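Local coordinates for FAA hydrolase family protein (Pseudomonas aeruginosa, PDB 6J5Y) that probably hydrolyses fumarylpyruvate to fumarate and pyruvate at a manganese site, as a member of the fumarylacetoacetate hydrolase superfamily, at residues A58-A63 against S139-P144; C94-E99 against Y186-F191; H104-A109 against L145-Q150. One frame throughout, in Å; residues are numbered along the deposited sequence.

Contact 1. Residues A58-A63 against S139-P144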
ATOM      1  N   ALA A  58       2.007  11.260   2.037  1.00 20.30           N
ATOM      2  CA  ALA A  58       1.749  10.244   3.078  1.00 19.70           C
ATOM      3  C   ALA A  58       2.721   9.072   2.902  1.00 20.75           C
ATOM      4  O   ALA A  58       2.901   8.304   3.865  1.00 17.26           O
ATOM      5  CB  ALA A  58       0.311   9.800   2.987  1.00 20.15           C
ATOM      6  N   VAL A  59       3.374   8.952   1.723  1.00 22.32           N
ATOM      7  CA  VAL A  59       4.332   7.840   1.442  1.00 22.19           C
ATOM      8  C   VAL A  59       5.664   8.130   2.150  1.00 24.72           C
ATOM      9  O   VAL A  59       6.229   9.264   1.965  1.00 21.21           O
ATOM     10  CB  VAL A  59       4.517   7.612  -0.074  1.00 23.04           C
ATOM     11  CG1 VAL A  59       5.589   6.569  -0.369  1.00 22.59           C
ATOM     12  CG2 VAL A  59       3.206   7.199  -0.721  1.00 21.42           C
ATOM     13  N   VAL A  60       6.149   7.186   2.962  1.00 24.65           N
ATOM     14  CA  VAL A  60       7.446   7.381   3.672  1.00 24.96           C
ATOM     15  C   VAL A  60       8.376   6.210   3.370  1.00 22.76           C
ATOM     16  O   VAL A  60       8.240   5.102   3.887  1.00 22.95           O
ATOM     17  CB  VAL A  60       7.276   7.753   5.161  1.00 28.72           C
ATOM     18  CG1 VAL A  60       6.069   7.119   5.812  1.00 33.27           C
ATOM     19  CG2 VAL A  60       8.538   7.546   5.981  1.00 26.78           C
ATOM     20  N   PRO A  61       9.346   6.453   2.459  1.00 24.06           N
ATOM     21  CA  PRO A  61      10.360   5.466   2.075  1.00 23.92           C
ATOM     22  C   PRO A  61      11.168   4.994   3.289  1.00 25.38           C
ATOM     23  O   PRO A  61      11.560   5.823   4.088  1.00 22.21           O
ATOM     24  CB  PRO A  61      11.298   6.251   1.131  1.00 24.28           C
ATOM     25  CG  PRO A  61      10.408   7.329   0.566  1.00 24.91           C
ATOM     26  CD  PRO A  61       9.509   7.723   1.720  1.00 24.46           C
ATOM     27  N   VAL A  62      11.345   3.681   3.423  1.00 23.91           N
ATOM     28  CA  VAL A  62      12.136   3.061   4.520  1.00 24.02           C
ATOM     29  C   VAL A  62      13.270   2.270   3.855  1.00 25.59           C
ATOM     30  O   VAL A  62      12.954   1.362   3.065  1.00 22.78           O
ATOM     31  CB  VAL A  62      11.253   2.157   5.396  1.00 25.12           C
ATOM     32  CG1 VAL A  62      12.042   1.601   6.569  1.00 25.42           C
ATOM     33  CG2 VAL A  62       9.975   2.867   5.879  1.00 23.51           C
ATOM     34  N   ALA A  63      14.528   2.620   4.114  1.00 27.72           N
ATOM     35  CA  ALA A  63      15.691   1.928   3.508  1.00 27.53           C
ATOM     36  C   ALA A  63      15.734   0.499   4.055  1.00 29.31           C
ATOM     37  O   ALA A  63      15.316   0.301   5.213  1.00 31.78           O
ATOM     38  CB  ALA A  63      16.970   2.681   3.811  1.00 28.72           C
ATOM     39  N   SER A 139       0.895   7.899   6.420  1.00 17.74           N
ATOM     40  CA  SER A 139      -0.043   6.751   6.466  1.00 17.91           C
ATOM     41  C   SER A 139       0.402   5.649   5.508  1.00 17.45           C
ATOM     42  O   SER A 139      -0.289   4.603   5.491  1.00 18.69           O
ATOM     43  CB  SER A 139      -1.458   7.175   6.174  1.00 17.78           C
ATOM     44  OG  SER A 139      -1.602   7.685   4.864  1.00 17.71           O
ATOM     45  N   ALA A 140       1.513   5.822   4.780  1.00 16.67           N
ATOM     46  CA  ALA A 140       1.970   4.830   3.776  1.00 17.26           C
ATOM     47  C   ALA A 140       3.472   4.623   3.817  1.00 18.27           C
ATOM     48  O   ALA A 140       4.165   4.994   2.874  1.00 17.82           O
ATOM     49  CB  ALA A 140       1.525   5.210   2.383  1.00 16.72           C
ATOM     50  N   PRO A 141       3.997   3.930   4.852  1.00 19.60           N
ATOM     51  CA  PRO A 141       5.371   3.434   4.807  1.00 20.15           C
ATOM     52  C   PRO A 141       5.578   2.449   3.646  1.00 19.72           C
ATOM     53  O   PRO A 141       4.703   1.649   3.348  1.00 18.98           O
ATOM     54  CB  PRO A 141       5.529   2.758   6.180  1.00 19.83           C
ATOM     55  CG  PRO A 141       4.501   3.470   7.056  1.00 18.85           C
ATOM     56  CD  PRO A 141       3.318   3.584   6.116  1.00 18.58           C
ATOM     57  N   ILE A 142       6.752   2.488   3.035  1.00 19.08           N
ATOM     58  CA  ILE A 142       7.071   1.620   1.871  1.00 19.71           C
ATOM     59  C   ILE A 142       8.576   1.339   1.830  1.00 20.68           C
ATOM     60  O   ILE A 142       9.350   2.238   2.193  1.00 20.47           O
ATOM     61  CB  ILE A 142       6.571   2.297   0.581  1.00 21.26           C
ATOM     62  CG1 ILE A 142       6.649   1.356  -0.613  1.00 22.62           C
ATOM     63  CG2 ILE A 142       7.329   3.596   0.321  1.00 22.32           C
ATOM     64  CD1 ILE A 142       6.007   1.927  -1.857  1.00 24.90           C
ATOM     65  N   GLY A 143       8.951   0.132   1.392  1.00 18.40           N
ATOM     66  CA  GLY A 143      10.350  -0.282   1.241  1.00 20.98           C
ATOM     67  C   GLY A 143      10.933   0.201  -0.081  1.00 20.62           C
ATOM     68  O   GLY A 143      10.237   0.833  -0.879  1.00 21.18           O
ATOM     69  N   PRO A 144      12.209  -0.142  -0.360  1.00 22.80           N
ATOM     70  CA  PRO A 144      12.806   0.063  -1.676  1.00 23.22           C
ATOM     71  C   PRO A 144      11.992  -0.548  -2.826  1.00 22.96           C
ATOM     72  O   PRO A 144      11.298  -1.539  -2.654  1.00 25.46           O
ATOM     73  CB  PRO A 144      14.198  -0.582  -1.580  1.00 24.20           C
ATOM     74  CG  PRO A 144      14.202  -1.362  -0.292  1.00 24.15           C
ATOM     75  CD  PRO A 144      13.160  -0.728   0.595  1.00 24.27           C
TER
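V59 to P61 and A140 to I142 pair as two parallel strands. Four backbone hydrogen bonds join them, donors alternating between the two strands. A140 N gives to A58 O and V60 N to A140 O. I142 N then gives to V60 O, and V62 N to I142 O at 2.8 Å. The first three donors sit well above the plane of the accepting carbonyl; the last approaches almost in line with the carbonyl (C=O...N 164°). Three of these oxygens, those of A140, V60 and I142, also receive CA-H...O contacts, among them V59 CA to A140 O at 3.2 Å.

Apolar contacts cover both faces. On one, V59 CG1, anti to the backbone N (chi1 175°), is the methyl that meets I142 CG2, at 3.5 Å. V59 CG2 lies 4.1 Å from A140 CB. L12 covers V59 and I142 here. On the other face, V60 CG1 reaches the ring of P141, 4.2 Å from its CG, and L68 packs on both residues.

P141 has no N-H, but its CA-H points to V60 O at 3.4 Å. S139 OG bonds to F136 O, and S139 O accepts from K54 NZ. The pairing thus rests on backbone bonds, and the side chains add mainly apolar cover to this buried part of the sheet.

Contact 2. Residues C94-E99 against Y186-F191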
ATOM      1  N   CYS A  94      -5.120   4.713 -20.398  1.00 23.59           N
ATOM      2  CA  CYS A  94      -6.575   4.661 -20.108  1.00 28.60           C
ATOM      3  C   CYS A  94      -7.098   3.335 -20.643  1.00 28.53           C
ATOM      4  O   CYS A  94      -6.623   2.937 -21.739  1.00 25.02           O
ATOM      5  CB  CYS A  94      -7.339   5.771 -20.823  1.00 32.68           C
ATOM      6  SG  CYS A  94      -6.719   7.430 -20.450  1.00 42.17           S
ATOM      7  N   ASP A  95      -8.039   2.714 -19.940  1.00 26.07           N
ATOM      8  CA  ASP A  95      -8.717   1.480 -20.414  1.00 30.52           C
ATOM      9  C   ASP A  95      -7.667   0.502 -20.932  1.00 28.84           C
ATOM     10  O   ASP A  95      -7.825   0.029 -22.058  1.00 28.70           O
ATOM     11  CB  ASP A  95      -9.717   1.783 -21.536  1.00 32.05           C
ATOM     12  CG  ASP A  95     -10.912   2.597 -21.073  1.00 34.55           C
ATOM     13  OD1 ASP A  95     -10.958   2.957 -19.896  1.00 34.57           O
ATOM     14  OD2 ASP A  95     -11.805   2.816 -21.883  1.00 43.48           O
ATOM     15  N   ILE A  96      -6.666   0.196 -20.105  1.00 28.56           N
ATOM     16  CA  ILE A  96      -5.525  -0.682 -20.463  1.00 25.71           C
ATOM     17  C   ILE A  96      -6.034  -2.120 -20.505  1.00 24.66           C
ATOM     18  O   ILE A  96      -6.514  -2.662 -19.500  1.00 23.34           O
ATOM     19  CB  ILE A  96      -4.349  -0.507 -19.482  1.00 25.25           C
ATOM     20  CG1 ILE A  96      -3.861   0.948 -19.428  1.00 25.37           C
ATOM     21  CG2 ILE A  96      -3.228  -1.467 -19.831  1.00 22.78           C
ATOM     22  CD1 ILE A  96      -2.989   1.260 -18.224  1.00 25.84           C
ATOM     23  N   PRO A  97      -5.894  -2.789 -21.669  1.00 22.78           N
ATOM     24  CA  PRO A  97      -6.228  -4.213 -21.780  1.00 23.62           C
ATOM     25  C   PRO A  97      -5.506  -5.093 -20.739  1.00 23.03           C
ATOM     26  O   PRO A  97      -4.351  -4.856 -20.446  1.00 23.30           O
ATOM     27  CB  PRO A  97      -5.789  -4.530 -23.214  1.00 24.68           C
ATOM     28  CG  PRO A  97      -5.983  -3.203 -23.950  1.00 25.20           C
ATOM     29  CD  PRO A  97      -5.470  -2.188 -22.947  1.00 24.80           C
ATOM     30  N   LEU A  98      -6.191  -6.106 -20.218  1.00 25.71           N
ATOM     31  CA  LEU A  98      -5.644  -7.054 -19.201  1.00 26.81           C
ATOM     32  C   LEU A  98      -4.328  -7.653 -19.692  1.00 25.26           C
ATOM     33  O   LEU A  98      -3.405  -7.772 -18.889  1.00 24.55           O
ATOM     34  CB  LEU A  98      -6.648  -8.172 -18.909  1.00 28.09           C
ATOM     35  CG  LEU A  98      -7.997  -7.722 -18.346  1.00 29.47           C
ATOM     36  CD1 LEU A  98      -8.933  -8.915 -18.214  1.00 31.01           C
ATOM     37  CD2 LEU A  98      -7.822  -7.047 -16.990  1.00 31.04           C
ATOM     38  N   GLU A  99      -4.233  -7.970 -20.977  1.00 26.65           N
ATOM     39  CA  GLU A  99      -3.059  -8.672 -21.573  1.00 26.89           C
ATOM     40  C   GLU A  99      -1.783  -7.814 -21.530  1.00 27.58           C
ATOM     41  O   GLU A  99      -0.701  -8.397 -21.551  1.00 28.00           O
ATOM     42  CB  GLU A  99      -3.387  -9.093 -23.002  1.00 28.05           C
ATOM     43  CG  GLU A  99      -4.492 -10.144 -23.075  1.00 26.87           C
ATOM     44  CD  GLU A  99      -5.892  -9.582 -23.100  1.00 26.37           C
ATOM     45  OE1 GLU A  99      -5.995  -8.363 -23.209  1.00 26.37           O
ATOM     46  OE2 GLU A  99      -6.883 -10.373 -23.020  1.00 26.22           O
ATOM     47  N   TYR A 186      -8.527  -2.030 -14.289  1.00 23.20           N
ATOM     48  CA  TYR A 186      -9.814  -1.476 -13.773  1.00 23.96           C
ATOM     49  C   TYR A 186      -9.605  -0.038 -13.280  1.00 22.48           C
ATOM     50  O   TYR A 186     -10.421   0.826 -13.590  1.00 23.74           O
ATOM     51  CB  TYR A 186     -10.473  -2.432 -12.781  1.00 24.52           C
ATOM     52  CG  TYR A 186     -10.771  -3.796 -13.349  1.00 26.69           C
ATOM     53  CD1 TYR A 186     -10.845  -4.013 -14.719  1.00 29.61           C
ATOM     54  CD2 TYR A 186     -10.987  -4.880 -12.522  1.00 29.92           C
ATOM     55  CE1 TYR A 186     -11.124  -5.264 -15.242  1.00 32.89           C
ATOM     56  CE2 TYR A 186     -11.287  -6.137 -13.027  1.00 31.52           C
ATOM     57  CZ  TYR A 186     -11.330  -6.336 -14.394  1.00 33.85           C
ATOM     58  OH  TYR A 186     -11.581  -7.577 -14.907  1.00 37.65           O
ATOM     59  N   LEU A 187      -8.526   0.238 -12.560  1.00 23.52           N
ATOM     60  CA  LEU A 187      -8.157   1.620 -12.147  1.00 23.83           C
ATOM     61  C   LEU A 187      -8.148   2.529 -13.379  1.00 22.76           C
ATOM     62  O   LEU A 187      -8.681   3.672 -13.309  1.00 22.61           O
ATOM     63  CB  LEU A 187      -6.780   1.537 -11.482  1.00 25.66           C
ATOM     64  CG  LEU A 187      -6.411   2.509 -10.372  1.00 27.05           C
ATOM     65  CD1 LEU A 187      -7.521   2.740  -9.341  1.00 25.87           C
ATOM     66  CD2 LEU A 187      -5.146   1.987  -9.702  1.00 25.15           C
ATOM     67  N   SER A 188      -7.591   2.038 -14.489  1.00 23.25           N
ATOM     68  CA  SER A 188      -7.396   2.814 -15.743  1.00 22.64           C
ATOM     69  C   SER A 188      -8.736   3.113 -16.440  1.00 21.79           C
ATOM     70  O   SER A 188      -8.683   3.872 -17.396  1.00 21.52           O
ATOM     71  CB  SER A 188      -6.425   2.123 -16.692  1.00 24.04           C
ATOM     72  OG  SER A 188      -7.028   1.032 -17.377  1.00 23.34           O
ATOM     73  N   ARG A 189      -9.857   2.499 -16.033  1.00 21.15           N
ATOM     74  CA  ARG A 189     -11.219   2.895 -16.503  1.00 22.68           C
ATOM     75  C   ARG A 189     -11.649   4.225 -15.862  1.00 21.46           C
ATOM     76  O   ARG A 189     -12.362   4.959 -16.524  1.00 18.95           O
ATOM     77  CB  ARG A 189     -12.285   1.861 -16.134  1.00 23.96           C
ATOM     78  CG  ARG A 189     -12.169   0.567 -16.921  1.00 27.38           C
ATOM     79  CD  ARG A 189     -13.219  -0.465 -16.512  1.00 29.58           C
ATOM     80  NE  ARG A 189     -12.979  -1.705 -17.255  1.00 30.96           N
ATOM     81  CZ  ARG A 189     -13.628  -2.848 -17.082  1.00 32.25           C
ATOM     82  NH1 ARG A 189     -14.586  -2.941 -16.184  1.00 33.91           N
ATOM     83  NH2 ARG A 189     -13.311  -3.903 -17.813  1.00 33.84           N
ATOM     84  N   PHE A 190     -11.256   4.470 -14.601  1.00 20.23           N
ATOM     85  CA  PHE A 190     -11.715   5.612 -13.769  1.00 21.56           C
ATOM     86  C   PHE A 190     -10.756   6.809 -13.784  1.00 22.44           C
ATOM     87  O   PHE A 190     -11.215   7.948 -13.491  1.00 22.47           O
ATOM     88  CB  PHE A 190     -11.927   5.116 -12.345  1.00 22.40           C
ATOM     89  CG  PHE A 190     -13.062   4.137 -12.264  1.00 23.57           C
ATOM     90  CD1 PHE A 190     -14.376   4.576 -12.189  1.00 24.65           C
ATOM     91  CD2 PHE A 190     -12.822   2.775 -12.307  1.00 24.82           C
ATOM     92  CE1 PHE A 190     -15.422   3.671 -12.130  1.00 23.97           C
ATOM     93  CE2 PHE A 190     -13.869   1.874 -12.244  1.00 24.35           C
ATOM     94  CZ  PHE A 190     -15.167   2.324 -12.126  1.00 24.99           C
ATOM     95  N   PHE A 191      -9.465   6.569 -14.055  1.00 24.85           N
ATOM     96  CA  PHE A 191      -8.385   7.587 -14.001  1.00 23.41           C
ATOM     97  C   PHE A 191      -7.379   7.277 -15.108  1.00 25.01           C
ATOM     98  O   PHE A 191      -7.123   6.080 -15.381  1.00 25.22           O
ATOM     99  CB  PHE A 191      -7.647   7.552 -12.656  1.00 22.64           C
ATOM    100  CG  PHE A 191      -8.523   7.515 -11.428  1.00 25.12           C
ATOM    101  CD1 PHE A 191      -9.043   8.687 -10.879  1.00 24.72           C
ATOM    102  CD2 PHE A 191      -8.836   6.307 -10.819  1.00 23.17           C
ATOM    103  CE1 PHE A 191      -9.850   8.645  -9.750  1.00 23.51           C
ATOM    104  CE2 PHE A 191      -9.642   6.267  -9.699  1.00 23.60           C
ATOM    105  CZ  PHE A 191     -10.153   7.435  -9.169  1.00 23.57           C
TER
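L98 overlaps the ring of Y186 with one methyl. Its CD2 comes within 4.1 Å of Y186 CE1, and the two side chains meet at a slant. The polar part centres on S188. S188 O accepts from D95 N at 2.9 Å, and this bond is almost straight, with 176° at the hydrogen. The donor stands well above the carbonyl plane. The CA of C94 adds a longer C-H...O contact to the same oxygen, at 3.5 Å.

S188 OG accepts from I96 N at 2.9 Å. This hydroxyl sits between its own backbone N and carbonyl carbon (chi1 77°), a position from which it reaches the loop. The serine therefore uses both its carbonyl and its hydroxyl to hold two successive N-H groups of the loop. S185, one turn back in the same helix, adds two bonds: its O pairs with S188 OG, and its OG with I96 O. S188 lies near the C-terminal end of helix 180-190, and the loop 94-97 that it holds leads into the short, weakly bonded helix 98-101. The contact thus joins the end of one helix to the approach of another.

I96 lies against the serine, with CD1 3.9 Å from S188 CB, and also packs on V184 and H104. D95 OD1 approaches R189 CA at 3.4 Å. The carboxylate and the guanidinium are not in contact: OD1 of D95 and NE of R189 are 5.7 Å apart. The R189 side chain is extended, and Y186 CD1 lies over the centre of one face of its guanidinium.

Contact 3. Residues H104-A109 against L145-Q150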
ATOM      1  N   HIS A 104       2.708  -2.135 -17.748  1.00 25.22           N
ATOM      2  CA  HIS A 104       2.704  -0.718 -17.270  1.00 25.27           C
ATOM      3  C   HIS A 104       3.384  -0.612 -15.900  1.00 23.71           C
ATOM      4  O   HIS A 104       3.636   0.523 -15.458  1.00 23.59           O
ATOM      5  CB  HIS A 104       1.275  -0.152 -17.258  1.00 24.63           C
ATOM      6  CG  HIS A 104       0.769   0.014 -18.651  1.00 28.16           C
ATOM      7  ND1 HIS A 104       0.548   1.259 -19.228  1.00 27.24           N
ATOM      8  CD2 HIS A 104       0.536  -0.909 -19.616  1.00 27.10           C
ATOM      9  CE1 HIS A 104       0.151   1.088 -20.484  1.00 29.26           C
ATOM     10  NE2 HIS A 104       0.147  -0.239 -20.751  1.00 27.63           N
ATOM     11  N   VAL A 105       3.662  -1.742 -15.249  1.00 22.11           N
ATOM     12  CA  VAL A 105       4.223  -1.762 -13.870  1.00 21.58           C
ATOM     13  C   VAL A 105       5.738  -1.810 -13.985  1.00 22.57           C
ATOM     14  O   VAL A 105       6.265  -2.861 -14.378  1.00 22.61           O
ATOM     15  CB  VAL A 105       3.666  -2.924 -13.040  1.00 21.73           C
ATOM     16  CG1 VAL A 105       4.298  -2.982 -11.664  1.00 23.40           C
ATOM     17  CG2 VAL A 105       2.153  -2.845 -12.924  1.00 21.69           C
ATOM     18  N   TRP A 106       6.393  -0.717 -13.605  1.00 22.07           N
ATOM     19  CA  TRP A 106       7.869  -0.578 -13.611  1.00 23.59           C
ATOM     20  C   TRP A 106       8.511  -1.415 -12.495  1.00 23.24           C
ATOM     21  O   TRP A 106       9.718  -1.764 -12.634  1.00 25.32           O
ATOM     22  CB  TRP A 106       8.262   0.886 -13.447  1.00 24.18           C
ATOM     23  CG  TRP A 106       9.698   1.088 -13.790  1.00 24.98           C
ATOM     24  CD1 TRP A 106      10.215   1.284 -15.031  1.00 25.16           C
ATOM     25  CD2 TRP A 106      10.813   1.074 -12.882  1.00 26.28           C
ATOM     26  NE1 TRP A 106      11.577   1.404 -14.961  1.00 28.45           N
ATOM     27  CE2 TRP A 106      11.974   1.266 -13.657  1.00 27.20           C
ATOM     28  CE3 TRP A 106      10.949   0.915 -11.504  1.00 26.02           C
ATOM     29  CZ2 TRP A 106      13.245   1.316 -13.095  1.00 26.49           C
ATOM     30  CZ3 TRP A 106      12.208   0.965 -10.947  1.00 26.57           C
ATOM     31  CH2 TRP A 106      13.339   1.174 -11.734  1.00 25.06           C
ATOM     32  N   GLY A 107       7.812  -1.640 -11.383  1.00 21.74           N
ATOM     33  CA  GLY A 107       8.438  -2.256 -10.196  1.00 21.57           C
ATOM     34  C   GLY A 107       7.460  -2.509  -9.070  1.00 23.21           C
ATOM     35  O   GLY A 107       6.259  -2.163  -9.229  1.00 24.01           O
ATOM     36  N   TYR A 108       7.954  -3.110  -7.984  1.00 22.59           N
ATOM     37  CA  TYR A 108       7.157  -3.611  -6.833  1.00 21.01           C
ATOM     38  C   TYR A 108       7.900  -3.286  -5.531  1.00 21.96           C
ATOM     39  O   TYR A 108       9.139  -3.128  -5.540  1.00 22.68           O
ATOM     40  CB  TYR A 108       6.881  -5.113  -6.975  1.00 20.83           C
ATOM     41  CG  TYR A 108       6.132  -5.521  -8.215  1.00 21.10           C
ATOM     42  CD1 TYR A 108       6.801  -5.731  -9.412  1.00 21.34           C
ATOM     43  CD2 TYR A 108       4.758  -5.744  -8.200  1.00 20.83           C
ATOM     44  CE1 TYR A 108       6.139  -6.116 -10.561  1.00 19.89           C
ATOM     45  CE2 TYR A 108       4.081  -6.121  -9.352  1.00 21.37           C
ATOM     46  CZ  TYR A 108       4.771  -6.322 -10.537  1.00 22.00           C
ATOM     47  OH  TYR A 108       4.125  -6.660 -11.708  1.00 23.41           O
ATOM     48  N   ALA A 109       7.155  -3.056  -4.443  1.00 19.94           N
ATOM     49  CA  ALA A 109       7.731  -2.802  -3.105  1.00 19.06           C
ATOM     50  C   ALA A 109       6.775  -3.337  -2.033  1.00 19.57           C
ATOM     51  O   ALA A 109       5.617  -3.623  -2.346  1.00 21.26           O
ATOM     52  CB  ALA A 109       8.012  -1.331  -2.960  1.00 19.04           C
ATOM     53  N   LEU A 145      12.056   0.104  -3.976  1.00 23.05           N
ATOM     54  CA  LEU A 145      11.312  -0.318  -5.180  1.00 23.24           C
ATOM     55  C   LEU A 145      12.157  -1.335  -5.951  1.00 22.54           C
ATOM     56  O   LEU A 145      13.277  -0.996  -6.329  1.00 21.51           O
ATOM     57  CB  LEU A 145      10.988   0.914  -6.021  1.00 21.30           C
ATOM     58  CG  LEU A 145      10.031   0.669  -7.183  1.00 23.39           C
ATOM     59  CD1 LEU A 145       8.729   0.044  -6.713  1.00 22.77           C
ATOM     60  CD2 LEU A 145       9.769   1.970  -7.915  1.00 25.42           C
ATOM     61  N   TYR A 146      11.629  -2.536  -6.189  1.00 22.44           N
ATOM     62  CA  TYR A 146      12.343  -3.573  -6.989  1.00 22.66           C
ATOM     63  C   TYR A 146      11.887  -3.507  -8.442  1.00 22.23           C
ATOM     64  O   TYR A 146      10.708  -3.739  -8.731  1.00 21.50           O
ATOM     65  CB  TYR A 146      12.116  -4.966  -6.402  1.00 23.98           C
ATOM     66  CG  TYR A 146      12.887  -5.218  -5.127  1.00 26.35           C
ATOM     67  CD1 TYR A 146      12.550  -4.575  -3.951  1.00 25.08           C
ATOM     68  CD2 TYR A 146      13.947  -6.113  -5.098  1.00 28.18           C
ATOM     69  CE1 TYR A 146      13.247  -4.802  -2.780  1.00 26.49           C
ATOM     70  CE2 TYR A 146      14.650  -6.364  -3.930  1.00 28.08           C
ATOM     71  CZ  TYR A 146      14.308  -5.689  -2.775  1.00 27.79           C
ATOM     72  OH  TYR A 146      15.009  -5.909  -1.635  1.00 26.63           O
ATOM     73  N   PRO A 147      12.781  -3.200  -9.412  1.00 22.15           N
ATOM     74  CA  PRO A 147      12.386  -3.196 -10.824  1.00 23.09           C
ATOM     75  C   PRO A 147      11.910  -4.567 -11.328  1.00 26.26           C
ATOM     76  O   PRO A 147      12.552  -5.582 -11.007  1.00 24.97           O
ATOM     77  CB  PRO A 147      13.655  -2.801 -11.587  1.00 22.86           C
ATOM     78  CG  PRO A 147      14.566  -2.179 -10.545  1.00 24.13           C
ATOM     79  CD  PRO A 147      14.174  -2.776  -9.213  1.00 23.03           C
ATOM     80  N   ALA A 148      10.848  -4.575 -12.147  1.00 27.54           N
ATOM     81  CA  ALA A 148      10.380  -5.780 -12.867  1.00 28.50           C
ATOM     82  C   ALA A 148      11.485  -6.253 -13.833  1.00 30.49           C
ATOM     83  O   ALA A 148      11.500  -7.442 -14.184  1.00 28.92           O
ATOM     84  CB  ALA A 148       9.063  -5.494 -13.543  1.00 27.87           C
ATOM     85  N   SER A 149      12.431  -5.382 -14.195  1.00 32.15           N
ATOM     86  CA  SER A 149      13.649  -5.790 -14.952  1.00 35.67           C
ATOM     87  C   SER A 149      14.455  -6.776 -14.101  1.00 37.28           C
ATOM     88  O   SER A 149      15.058  -7.683 -14.688  1.00 47.90           O
ATOM     89  CB  SER A 149      14.479  -4.602 -15.385  1.00 33.96           C
ATOM     90  OG  SER A 149      15.214  -4.076 -14.285  1.00 37.46           O
ATOM     91  N   GLN A 150      14.442  -6.637 -12.768  1.00 41.20           N
ATOM     92  CA  GLN A 150      15.074  -7.609 -11.832  1.00 39.78           C
ATOM     93  C   GLN A 150      14.093  -8.752 -11.536  1.00 40.88           C
ATOM     94  O   GLN A 150      14.451  -9.904 -11.834  1.00 40.37           O
ATOM     95  CB  GLN A 150      15.536  -6.968 -10.524  1.00 41.43           C
ATOM     96  CG  GLN A 150      16.746  -6.043 -10.668  1.00 45.78           C
ATOM     97  CD  GLN A 150      17.019  -5.225  -9.419  1.00 48.99           C
ATOM     98  OE1 GLN A 150      17.561  -4.120  -9.477  1.00 46.63           O
ATOM     99  NE2 GLN A 150      16.611  -5.745  -8.271  1.00 39.97           N
TER
HETATM  100  O   HOH W   1      11.728  -2.469 -14.487  1.00 26.48           O
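W106 O is gripped by two groups. A148 N donates to it at 3.1 Å, and a water donates at 2.8 Å. That water also accepts from S149 N, so it links W106 to the first turn of helix 148-151. Further along, Y108 and Y146 form an antiparallel hydrogen-bonded pair. Y108 N gives to Y146 O at 2.9 Å, and Y146 N gives back to Y108 O.

Apolar contacts surround these bonds. P147 lies over one face of the W106 six-membered ring, a CH-pi contact with CB 4.3 Å from the ring centroid. P147 CG lies 3.8 Å from W106 CH2. L145 CD2 comes obliquely to the same ring, 3.9 Å from CE3 of W106. Its other methyl, CD1, packs 4.1 Å from A109 CB. A148 CB sits at the edge of the Y108 ring, and Y108 OH bonds to H153 ND1.

A classic beta bulge sets both W106 and G107 opposite A88 of strand 79-89. G107 CA lies 3.1 Å from Y146 O, and L145 CD1 packs on G107 C. The strand pairing thus continues to the helix start, where W106 O satisfies A148 N directly and S149 N through the water.

In the fold
Contacts 1 and 3 share strand 140-147. This strand runs along strand 105-116, and its first part also has strand 59-61 on its other edge. They belong to one mixed sheet, with centres about 16 Å apart, and they touch where P144 and I142 meet A109. Contact 2 lies on the opposite side of the chain's centre from contact 1, about 26 Å between centres. It reaches contact 3 through I96 packing on H104. Along the chain the order is 58-63, 94-99, 104-109, 139-144, 145-150, 186-191. Both segments of contact 3 therefore fall between those of contact 2. Contact 3 uses the early part of the strand that later bears D113, a manganese ligand.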